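Local coordinates for protein predicted acetyltransferase (Clostridium acetobutylicum, PDB 3MGD) that binds acetyl-CoA and probably transfers its acetyl group to an acceptor, as expected of the GNAT acetyltransferase family, at residues N49-W54 against T65-F70. Sequence-based numbering, arbitrary orientation.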
ATOM      1  N   ASN A  49       6.384 -12.062 -10.328  1.00 20.52           N
ATOM      2  CA  ASN A  49       6.673 -10.770 -10.967  1.00 22.23           C
ATOM      3  C   ASN A  49       5.917  -9.595 -10.366  1.00 24.77           C
ATOM      4  O   ASN A  49       5.655  -8.598 -11.055  1.00 24.40           O
ATOM      5  CB  ASN A  49       6.411 -10.840 -12.487  1.00 26.49           C
ATOM      6  CG  ASN A  49       7.337  -9.913 -13.308  1.00 35.47           C
ATOM      7  OD1 ASN A  49       8.458  -9.593 -12.905  1.00 36.98           O
ATOM      8  ND2 ASN A  49       6.866  -9.508 -14.478  1.00 41.76           N
ATOM      9  N   LEU A  50       5.555  -9.719  -9.091  1.00 19.85           N
ATOM     10  CA  LEU A  50       4.942  -8.617  -8.341  1.00 14.79           C
ATOM     11  C   LEU A  50       5.997  -7.749  -7.642  1.00 18.21           C
ATOM     12  O   LEU A  50       5.667  -6.797  -6.939  1.00 18.00           O
ATOM     13  CB  LEU A  50       3.945  -9.164  -7.315  1.00 20.88           C
ATOM     14  CG  LEU A  50       2.675  -9.757  -7.939  1.00 20.07           C
ATOM     15  CD1 LEU A  50       1.774 -10.438  -6.897  1.00 19.53           C
ATOM     16  CD2 LEU A  50       1.905  -8.684  -8.714  1.00 23.50           C
ATOM     17  N   LEU A  51       7.263  -8.117  -7.829  1.00 18.28           N
ATOM     18  CA  LEU A  51       8.402  -7.341  -7.354  1.00 15.52           C
ATOM     19  C   LEU A  51       9.483  -7.358  -8.434  1.00 17.64           C
ATOM     20  O   LEU A  51       9.762  -8.408  -9.006  1.00 17.63           O
ATOM     21  CB  LEU A  51       8.974  -7.962  -6.074  1.00 14.00           C
ATOM     22  CG  LEU A  51      10.124  -7.164  -5.446  1.00 16.67           C
ATOM     23  CD1 LEU A  51       9.573  -5.891  -4.758  1.00 16.08           C
ATOM     24  CD2 LEU A  51      10.945  -8.024  -4.466  1.00 17.51           C
ATOM     25  N   VAL A  52      10.070  -6.200  -8.721  1.00 17.58           N
ATOM     26  CA  VAL A  52      11.255  -6.118  -9.576  1.00 15.94           C
ATOM     27  C   VAL A  52      12.355  -5.400  -8.797  1.00 19.00           C
ATOM     28  O   VAL A  52      12.170  -4.276  -8.351  1.00 16.88           O
ATOM     29  CB  VAL A  52      10.981  -5.339 -10.887  1.00 21.48           C
ATOM     30  CG1 VAL A  52      12.274  -5.122 -11.678  1.00 18.18           C
ATOM     31  CG2 VAL A  52       9.934  -6.073 -11.749  1.00 22.32           C
ATOM     32  N   GLU A  53      13.495  -6.054  -8.622  1.00 19.87           N
ATOM     33  CA  GLU A  53      14.577  -5.446  -7.854  1.00 19.54           C
ATOM     34  C   GLU A  53      15.803  -5.330  -8.731  1.00 20.21           C
ATOM     35  O   GLU A  53      16.363  -6.332  -9.171  1.00 20.18           O
ATOM     36  CB  GLU A  53      14.867  -6.227  -6.564  1.00 19.78           C
ATOM     37  CG  GLU A  53      16.092  -5.702  -5.772  1.00 15.58           C
ATOM     38  CD  GLU A  53      15.938  -5.819  -4.254  1.00 21.53           C
ATOM     39  OE1 GLU A  53      16.963  -5.678  -3.545  1.00 19.70           O
ATOM     40  OE2 GLU A  53      14.809  -6.057  -3.763  1.00 19.45           O
ATOM     41  N   TRP A  54      16.188  -4.090  -9.019  1.00 17.19           N
ATOM     42  CA  TRP A  54      17.355  -3.825  -9.832  1.00 17.14           C
ATOM     43  C   TRP A  54      18.588  -3.815  -8.935  1.00 21.12           C
ATOM     44  O   TRP A  54      18.527  -3.398  -7.770  1.00 19.75           O
ATOM     45  CB  TRP A  54      17.219  -2.479 -10.546  1.00 16.67           C
ATOM     46  CG  TRP A  54      16.459  -2.548 -11.836  1.00 21.16           C
ATOM     47  CD1 TRP A  54      15.111  -2.378 -12.017  1.00 19.57           C
ATOM     48  CD2 TRP A  54      17.013  -2.803 -13.130  1.00 17.81           C
ATOM     49  NE1 TRP A  54      14.797  -2.511 -13.358  1.00 22.62           N
ATOM     50  CE2 TRP A  54      15.953  -2.767 -14.058  1.00 18.75           C
ATOM     51  CE3 TRP A  54      18.312  -3.046 -13.596  1.00 18.21           C
ATOM     52  CZ2 TRP A  54      16.149  -2.989 -15.420  1.00 24.92           C
ATOM     53  CZ3 TRP A  54      18.506  -3.261 -14.946  1.00 20.31           C
ATOM     54  CH2 TRP A  54      17.432  -3.234 -15.845  1.00 24.57           C
ATOM     55  N   THR A  65      20.971  -1.422  -4.599  1.00 17.77           N
ATOM     56  CA  THR A  65      19.741  -2.095  -4.979  1.00 15.67           C
ATOM     57  C   THR A  65      18.622  -1.060  -5.022  1.00 17.09           C
ATOM     58  O   THR A  65      18.755   0.032  -4.469  1.00 19.24           O
ATOM     59  CB  THR A  65      19.332  -3.158  -3.947  1.00 18.42           C
ATOM     60  OG1 THR A  65      19.093  -2.533  -2.678  1.00 18.30           O
ATOM     61  CG2 THR A  65      20.419  -4.223  -3.792  1.00 19.50           C
ATOM     62  N   ALA A  66      17.514  -1.420  -5.670  1.00 16.24           N
ATOM     63  CA  ALA A  66      16.316  -0.575  -5.709  1.00 18.49           C
ATOM     64  C   ALA A  66      15.185  -1.444  -6.228  1.00 18.30           C
ATOM     65  O   ALA A  66      15.351  -2.122  -7.240  1.00 17.85           O
ATOM     66  CB  ALA A  66      16.531   0.598  -6.639  1.00 16.64           C
ATOM     67  N   ALA A  67      14.049  -1.456  -5.543  1.00 15.90           N
ATOM     68  CA  ALA A  67      12.945  -2.320  -6.005  1.00 14.14           C
ATOM     69  C   ALA A  67      11.633  -1.578  -6.168  1.00 14.60           C
ATOM     70  O   ALA A  67      11.425  -0.501  -5.599  1.00 14.61           O
ATOM     71  CB  ALA A  67      12.750  -3.518  -5.076  1.00 18.28           C
ATOM     72  N   ILE A  68      10.739  -2.174  -6.950  1.00 16.02           N
ATOM     73  CA  ILE A  68       9.388  -1.656  -7.062  1.00 16.44           C
ATOM     74  C   ILE A  68       8.469  -2.855  -6.947  1.00 16.95           C
ATOM     75  O   ILE A  68       8.717  -3.891  -7.576  1.00 14.15           O
ATOM     76  CB  ILE A  68       9.166  -0.856  -8.378  1.00 19.32           C
ATOM     77  CG1 ILE A  68       7.777  -0.212  -8.405  1.00 19.34           C
ATOM     78  CG2 ILE A  68       9.437  -1.727  -9.627  1.00 17.22           C
ATOM     79  CD1 ILE A  68       7.644   0.910  -9.416  1.00 17.45           C
ATOM     80  N   ALA A  69       7.461  -2.725  -6.088  1.00 12.72           N
ATOM     81  CA  ALA A  69       6.416  -3.738  -5.908  1.00 13.16           C
ATOM     82  C   ALA A  69       5.121  -3.212  -6.498  1.00 18.19           C
ATOM     83  O   ALA A  69       4.813  -2.024  -6.373  1.00 21.57           O
ATOM     84  CB  ALA A  69       6.213  -4.031  -4.421  1.00 14.45           C
ATOM     85  N   PHE A  70       4.352  -4.090  -7.137  1.00 18.16           N
ATOM     86  CA  PHE A  70       3.096  -3.667  -7.748  1.00 16.73           C
ATOM     87  C   PHE A  70       1.943  -4.080  -6.862  1.00 20.24           C
ATOM     88  O   PHE A  70       1.751  -5.262  -6.588  1.00 20.87           O
ATOM     89  CB  PHE A  70       2.973  -4.235  -9.157  1.00 21.45           C
ATOM     90  CG  PHE A  70       4.180  -3.978  -9.983  1.00 21.15           C
ATOM     91  CD1 PHE A  70       4.491  -2.692 -10.379  1.00 22.84           C
ATOM     92  CD2 PHE A  70       5.041  -5.008 -10.309  1.00 28.51           C
ATOM     93  CE1 PHE A  70       5.637  -2.446 -11.123  1.00 23.86           C
ATOM     94  CE2 PHE A  70       6.177  -4.769 -11.043  1.00 28.74           C
ATOM     95  CZ  PHE A  70       6.473  -3.488 -11.449  1.00 23.35           C
TER
HETATM   96  O   HOH W   1       3.826  -6.810  -4.587  1.00 22.22           O
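The Phe70 ring turns one edge to the 49-54 segment: Val52 CG2 lies near the ring plane, 4.0 Å from CE2, and Asn49 O approaches the same rim, 3.7 Å from CD2. With CG set beside its own backbone N (chi1 -51°), the ring reaches Asn49, where helix 35-47 ends in a Schellman motif; asparagine tolerates the positive phi needed there. The Trp54 indole leads away from Ala66 toward helix 101-115, where Arg108 makes a cation-pi contact and Glu112 accepts from NE1. Between these aromatics runs an antiparallel hairpin of the central GNAT sheet, and Ala66 packs on Met90, an acetyl-CoA-binding residue of strand 83-92. Val52 N reaches Ile68 O at 2.9 Å, nearly straight (171°), and the two beta-branched side chains, suited to extended strands, meet on the face packed against helix 101-115. Leu50 O takes the N-H of Phe70 from above its carbonyl plane and also accepts from a water bridging to Phe70 O. On the face opposite Val52 and Ile68, the small methyls of Ala67 and Ala69 leave room for Leu51 CD1, 3.9 Å from Ala69 CB, and for Glu53, whose OE2 lies 3.5 Å from Ala67 CB; this buried carboxylate is held by Asn89 ND2, while Thr65 OG1 bonds Asn89 O.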